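Local coordinates for protein uracil-dna glycosylase (Deinococcus radiodurans, PDB 4UQM) that belongs to the uracil-DNA glycosylase superfamily, a family of single-domain alpha/beta proteins built round a parallel four-stranded sheet, at residues L43-Y57 / T146-W160. The protein carries 1 engineered substitution. Numbering follows the deposited sequence. Where two conformers were deposited one is given.
Engineered in segment 146-160: A150 (natural residue Gly).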
# COMPACT_ATOMS: atom_id res chain seq x y z
N LEU A 43 -17.96 2.11 -9.30
CA LEU A 43 -16.60 2.65 -9.22
C LEU A 43 -15.90 2.54 -10.59
O LEU A 43 -15.32 3.51 -11.08
CB LEU A 43 -15.80 1.86 -8.20
CG LEU A 43 -14.26 2.07 -8.16
CD1 LEU A 43 -13.93 3.49 -7.75
CD2 LEU A 43 -13.65 1.02 -7.26
N THR A 44 -16.00 1.37 -11.22
CA THR A 44 -15.36 1.17 -12.53
C THR A 44 -15.89 2.16 -13.59
O THR A 44 -15.13 2.78 -14.35
CB THR A 44 -15.53 -0.29 -12.96
OG1 THR A 44 -14.83 -1.13 -12.04
CG2 THR A 44 -14.99 -0.52 -14.35
N ASP A 45 -17.20 2.37 -13.58
CA ASP A 45 -17.81 3.27 -14.57
C ASP A 45 -17.33 4.69 -14.33
O ASP A 45 -17.06 5.44 -15.28
CB ASP A 45 -19.34 3.25 -14.51
CG ASP A 45 -19.94 2.03 -15.14
OD1 ASP A 45 -19.28 1.30 -15.91
OD2 ASP A 45 -21.11 1.81 -14.83
N PHE A 46 -17.22 5.08 -13.07
CA PHE A 46 -16.71 6.43 -12.75
C PHE A 46 -15.27 6.58 -13.21
O PHE A 46 -14.89 7.59 -13.78
CB PHE A 46 -16.86 6.67 -11.23
CG PHE A 46 -16.07 7.87 -10.70
CD1 PHE A 46 -16.45 9.17 -11.01
CD2 PHE A 46 -14.90 7.66 -10.00
CE1 PHE A 46 -15.68 10.27 -10.49
CE2 PHE A 46 -14.13 8.75 -9.49
CZ PHE A 46 -14.54 10.02 -9.79
N LEU A 47 -14.45 5.58 -12.95
CA LEU A 47 -13.04 5.64 -13.33
C LEU A 47 -12.88 5.67 -14.86
O LEU A 47 -12.01 6.34 -15.35
CB LEU A 47 -12.24 4.45 -12.75
CG LEU A 47 -12.14 4.51 -11.23
CD1 LEU A 47 -11.40 3.29 -10.78
CD2 LEU A 47 -11.50 5.81 -10.73
N ARG A 48 -13.72 4.96 -15.61
CA ARG A 48 -13.66 5.07 -17.06
C ARG A 48 -13.96 6.50 -17.56
O ARG A 48 -13.27 7.04 -18.41
CB ARG A 48 -14.59 4.05 -17.67
CG ARG A 48 -14.08 2.63 -17.49
CD ARG A 48 -15.15 1.61 -17.84
NE ARG A 48 -14.69 0.26 -17.58
CZ ARG A 48 -15.43 -0.84 -17.76
NH1 ARG A 48 -16.69 -0.77 -18.20
NH2 ARG A 48 -14.91 -2.02 -17.45
N GLN A 49 -14.93 7.15 -16.94
CA GLN A 49 -15.23 8.55 -17.26
C GLN A 49 -14.07 9.45 -16.89
O GLN A 49 -13.69 10.36 -17.65
CB GLN A 49 -16.50 9.02 -16.53
CG GLN A 49 -17.81 8.66 -17.19
CD GLN A 49 -18.04 9.52 -18.44
OE1 GLN A 49 -17.31 10.47 -18.70
NE2 GLN A 49 -19.00 9.17 -19.19
N GLU A 50 -13.52 9.20 -15.71
CA GLU A 50 -12.38 10.01 -15.27
C GLU A 50 -11.17 9.88 -16.21
O GLU A 50 -10.51 10.88 -16.55
CB GLU A 50 -11.96 9.65 -13.84
CG GLU A 50 -12.93 10.18 -12.78
CD GLU A 50 -12.63 11.64 -12.42
OE1 GLU A 50 -11.50 11.91 -12.01
OE2 GLU A 50 -13.49 12.53 -12.61
N ARG A 51 -10.90 8.66 -16.66
CA ARG A 51 -9.78 8.44 -17.62
C ARG A 51 -10.04 9.08 -18.98
O ARG A 51 -9.09 9.49 -19.71
CB ARG A 51 -9.43 6.97 -17.74
CG ARG A 51 -8.77 6.41 -16.51
CD ARG A 51 -8.27 4.99 -16.72
NE ARG A 51 -7.72 4.42 -15.49
CZ ARG A 51 -6.50 4.69 -14.95
NH1 ARG A 51 -5.61 5.52 -15.49
NH2 ARG A 51 -6.19 4.15 -13.78
N LYS A 52 -11.32 9.20 -19.34
CA LYS A 52 -11.70 9.89 -20.57
C LYS A 52 -11.42 11.38 -20.48
O LYS A 52 -10.95 11.99 -21.45
CB LYS A 52 -13.18 9.64 -20.85
CG LYS A 52 -13.78 10.38 -22.02
CD LYS A 52 -15.29 10.05 -22.12
CE LYS A 52 -16.02 10.82 -23.20
NZ LYS A 52 -17.46 10.86 -22.85
N GLU A 53 -11.72 11.98 -19.33
CA GLU A 53 -11.73 13.44 -19.20
C GLU A 53 -10.48 14.01 -18.59
O GLU A 53 -10.26 15.19 -18.68
CB GLU A 53 -12.96 13.92 -18.42
CG GLU A 53 -14.30 13.57 -19.06
CD GLU A 53 -14.53 14.24 -20.40
OE1 GLU A 53 -13.73 15.11 -20.73
OE2 GLU A 53 -15.53 13.93 -21.07
N TYR A 54 -9.70 13.18 -17.88
CA TYR A 54 -8.50 13.63 -17.13
C TYR A 54 -7.37 12.67 -17.26
O TYR A 54 -7.56 11.60 -17.78
CB TYR A 54 -8.84 13.70 -15.66
CG TYR A 54 -9.91 14.68 -15.28
CD1 TYR A 54 -9.63 16.04 -15.32
CD2 TYR A 54 -11.14 14.26 -14.80
CE1 TYR A 54 -10.59 16.97 -14.90
CE2 TYR A 54 -12.10 15.18 -14.38
CZ TYR A 54 -11.82 16.53 -14.42
OH TYR A 54 -12.77 17.48 -13.98
N THR A 55 -6.19 13.09 -16.80
CA THR A 55 -5.08 12.20 -16.60
C THR A 55 -5.23 11.59 -15.22
O THR A 55 -5.24 12.32 -14.22
CB THR A 55 -3.76 12.96 -16.75
OG1 THR A 55 -3.67 13.56 -18.07
CG2 THR A 55 -2.56 12.00 -16.51
N ILE A 56 -5.30 10.27 -15.19
CA ILE A 56 -5.50 9.51 -13.94
C ILE A 56 -4.28 8.59 -13.72
O ILE A 56 -3.85 7.90 -14.61
CB ILE A 56 -6.80 8.64 -13.98
CG1 ILE A 56 -8.02 9.51 -14.31
CG2 ILE A 56 -7.01 7.81 -12.75
CD1 ILE A 56 -8.24 10.68 -13.35
N TYR A 57 -3.80 8.54 -12.47
CA TYR A 57 -2.67 7.74 -12.09
C TYR A 57 -3.10 6.70 -11.05
O TYR A 57 -4.05 6.89 -10.31
CB TYR A 57 -1.59 8.63 -11.47
CG TYR A 57 -1.05 9.69 -12.40
CD1 TYR A 57 -0.58 9.40 -13.68
CD2 TYR A 57 -1.03 11.02 -11.99
CE1 TYR A 57 -0.07 10.41 -14.49
CE2 TYR A 57 -0.50 12.02 -12.79
CZ TYR A 57 -0.03 11.71 -14.04
OH TYR A 57 0.47 12.71 -14.85
N THR A 146 -6.58 5.04 -7.15
CA THR A 146 -6.33 5.93 -8.29
C THR A 146 -6.43 7.38 -7.81
O THR A 146 -6.94 7.66 -6.70
CB THR A 146 -7.39 5.71 -9.40
OG1 THR A 146 -8.72 5.84 -8.87
CG2 THR A 146 -7.23 4.35 -10.09
N VAL A 147 -5.95 8.31 -8.62
CA VAL A 147 -5.99 9.73 -8.32
C VAL A 147 -5.93 10.53 -9.60
O VAL A 147 -5.34 10.11 -10.59
CB VAL A 147 -4.81 10.10 -7.40
CG1 VAL A 147 -3.45 9.88 -8.08
CG2 VAL A 147 -4.92 11.52 -6.88
N ARG A 148 -6.62 11.65 -9.62
CA ARG A 148 -6.50 12.60 -10.74
C ARG A 148 -5.19 13.38 -10.62
O ARG A 148 -4.77 13.78 -9.50
CB ARG A 148 -7.71 13.56 -10.71
CG ARG A 148 -7.96 14.34 -11.96
CD ARG A 148 -9.17 15.24 -11.74
NE ARG A 148 -10.44 14.62 -11.27
CZ ARG A 148 -11.47 15.27 -10.77
NH1 ARG A 148 -11.48 16.59 -10.66
NH2 ARG A 148 -12.54 14.64 -10.39
N ALA A 149 -4.52 13.59 -11.75
CA ALA A 149 -3.30 14.35 -11.76
C ALA A 149 -3.38 15.64 -11.00
O ALA A 149 -4.35 16.36 -11.11
CB ALA A 149 -2.86 14.61 -13.20
N ALA A 150 -2.33 15.92 -10.24
CA ALA A 150 -2.21 17.13 -9.45
C ALA A 150 -3.14 17.35 -8.29
O ALA A 150 -3.02 18.40 -7.65
CB ALA A 150 -2.19 18.37 -10.35
N GLN A 151 -4.00 16.37 -7.95
CA GLN A 151 -5.07 16.59 -6.99
C GLN A 151 -5.15 15.44 -5.94
O GLN A 151 -5.84 14.43 -6.15
CB GLN A 151 -6.37 16.71 -7.76
CG GLN A 151 -6.47 17.90 -8.69
CD GLN A 151 -7.66 17.88 -9.68
OE1 GLN A 151 -8.79 17.53 -9.29
NE2 GLN A 151 -7.42 18.31 -10.94
N ALA A 152 -4.41 15.57 -4.84
CA ALA A 152 -4.42 14.53 -3.84
C ALA A 152 -5.81 14.23 -3.31
O ALA A 152 -6.60 15.13 -3.01
CB ALA A 152 -3.49 14.89 -2.68
N ASN A 153 -6.07 12.95 -3.18
CA ASN A 153 -7.33 12.41 -2.63
C ASN A 153 -8.56 12.77 -3.47
O ASN A 153 -9.67 12.70 -3.01
CB ASN A 153 -7.54 12.83 -1.16
CG ASN A 153 -7.72 11.66 -0.26
OD1 ASN A 153 -7.44 10.54 -0.64
ND2 ASN A 153 -8.17 11.90 0.96
N SER A 154 -8.32 13.11 -4.75
CA SER A 154 -9.41 13.42 -5.67
C SER A 154 -10.35 12.28 -5.98
O SER A 154 -11.49 12.51 -6.39
CB SER A 154 -8.87 13.98 -6.98
OG SER A 154 -7.77 13.24 -7.49
N HIS A 155 -9.89 11.04 -5.76
CA HIS A 155 -10.78 9.89 -5.90
C HIS A 155 -11.23 9.26 -4.60
O HIS A 155 -11.72 8.16 -4.57
CB HIS A 155 -10.17 8.82 -6.81
CG HIS A 155 -10.15 9.21 -8.25
ND1 HIS A 155 -9.63 8.39 -9.23
CD2 HIS A 155 -10.59 10.32 -8.88
CE1 HIS A 155 -9.79 8.97 -10.41
NE2 HIS A 155 -10.36 10.15 -10.22
N GLN A 156 -11.06 10.00 -3.49
CA GLN A 156 -11.64 9.59 -2.22
C GLN A 156 -13.17 9.54 -2.32
O GLN A 156 -13.79 10.36 -2.98
CB GLN A 156 -11.13 10.53 -1.10
CG GLN A 156 -11.49 10.15 0.33
CD GLN A 156 -12.90 10.45 0.67
OE1 GLN A 156 -13.51 11.38 0.14
NE2 GLN A 156 -13.45 9.66 1.57
N GLY A 157 -13.76 8.55 -1.66
CA GLY A 157 -15.19 8.52 -1.49
C GLY A 157 -16.00 8.14 -2.73
O GLY A 157 -17.17 8.49 -2.85
N LYS A 158 -15.37 7.38 -3.64
CA LYS A 158 -15.96 6.98 -4.92
C LYS A 158 -16.12 5.47 -5.07
O LYS A 158 -16.53 5.01 -6.14
CB LYS A 158 -15.04 7.46 -6.04
CG LYS A 158 -14.76 8.96 -6.00
CD LYS A 158 -16.04 9.73 -6.14
CE LYS A 158 -15.82 11.22 -6.27
NZ LYS A 158 -17.17 11.87 -6.19
N GLY A 159 -15.84 4.71 -4.02
CA GLY A 159 -15.97 3.28 -4.02
C GLY A 159 -14.73 2.52 -3.71
O GLY A 159 -14.83 1.36 -3.31
N TRP A 160 -13.54 3.13 -3.82
CA TRP A 160 -12.35 2.35 -3.52
C TRP A 160 -12.31 1.86 -2.08
O TRP A 160 -11.75 0.80 -1.78
CB TRP A 160 -11.06 3.15 -3.77
CG TRP A 160 -10.60 3.20 -5.19
CD1 TRP A 160 -10.44 4.31 -5.99
CD2 TRP A 160 -10.25 2.08 -5.98
NE1 TRP A 160 -9.99 3.93 -7.24
CE2 TRP A 160 -9.87 2.56 -7.25
CE3 TRP A 160 -10.21 0.70 -5.76
CZ2 TRP A 160 -9.49 1.69 -8.28
CZ3 TRP A 160 -9.82 -0.16 -6.78
CH2 TRP A 160 -9.46 0.35 -8.01
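A buried histidine-carboxylate pair, H155 with E50, ties helix 38-53 to the loop after strand 147-148. H155 NE2 donates to E50 OE1 over 2.8 Å, in the imidazole plane but on the anti side and 33° out of the carboxylate plane. R148 NE reaches the syn lone pair of the same oxygen at 3.0 Å, making a salt bridge, so two donors grip OE1. Through its other nitrogen, ND1, H155 is hydrogen-bonded to T146 OG1 (2.7 Å), and that hydroxyl oxygen accepts from W160 NE1; the ring's rotation is thus fixed. F46 turns its edge onto one H155 face, planes 67° apart, while K158 CD lies over a face of F46. Beyond the helix, 56-57 and 147-148 form a two-stranded antiparallel sheet apart from the central parallel one: Y57 N donates to V147 O at 2.9 Å and V147 N returns a bond to Y57 O, while A149 N bonds to T55 O. A turn about the CG-CD bond (chi3 -54°) lays the R148 guanidinium flat on the Y54 ring, centres 4.1 Å apart. L43 CD2 sits over the six-membered ring of W160, 3.8 Å from its centroid, and L47 CD1 packs against W160 CZ2.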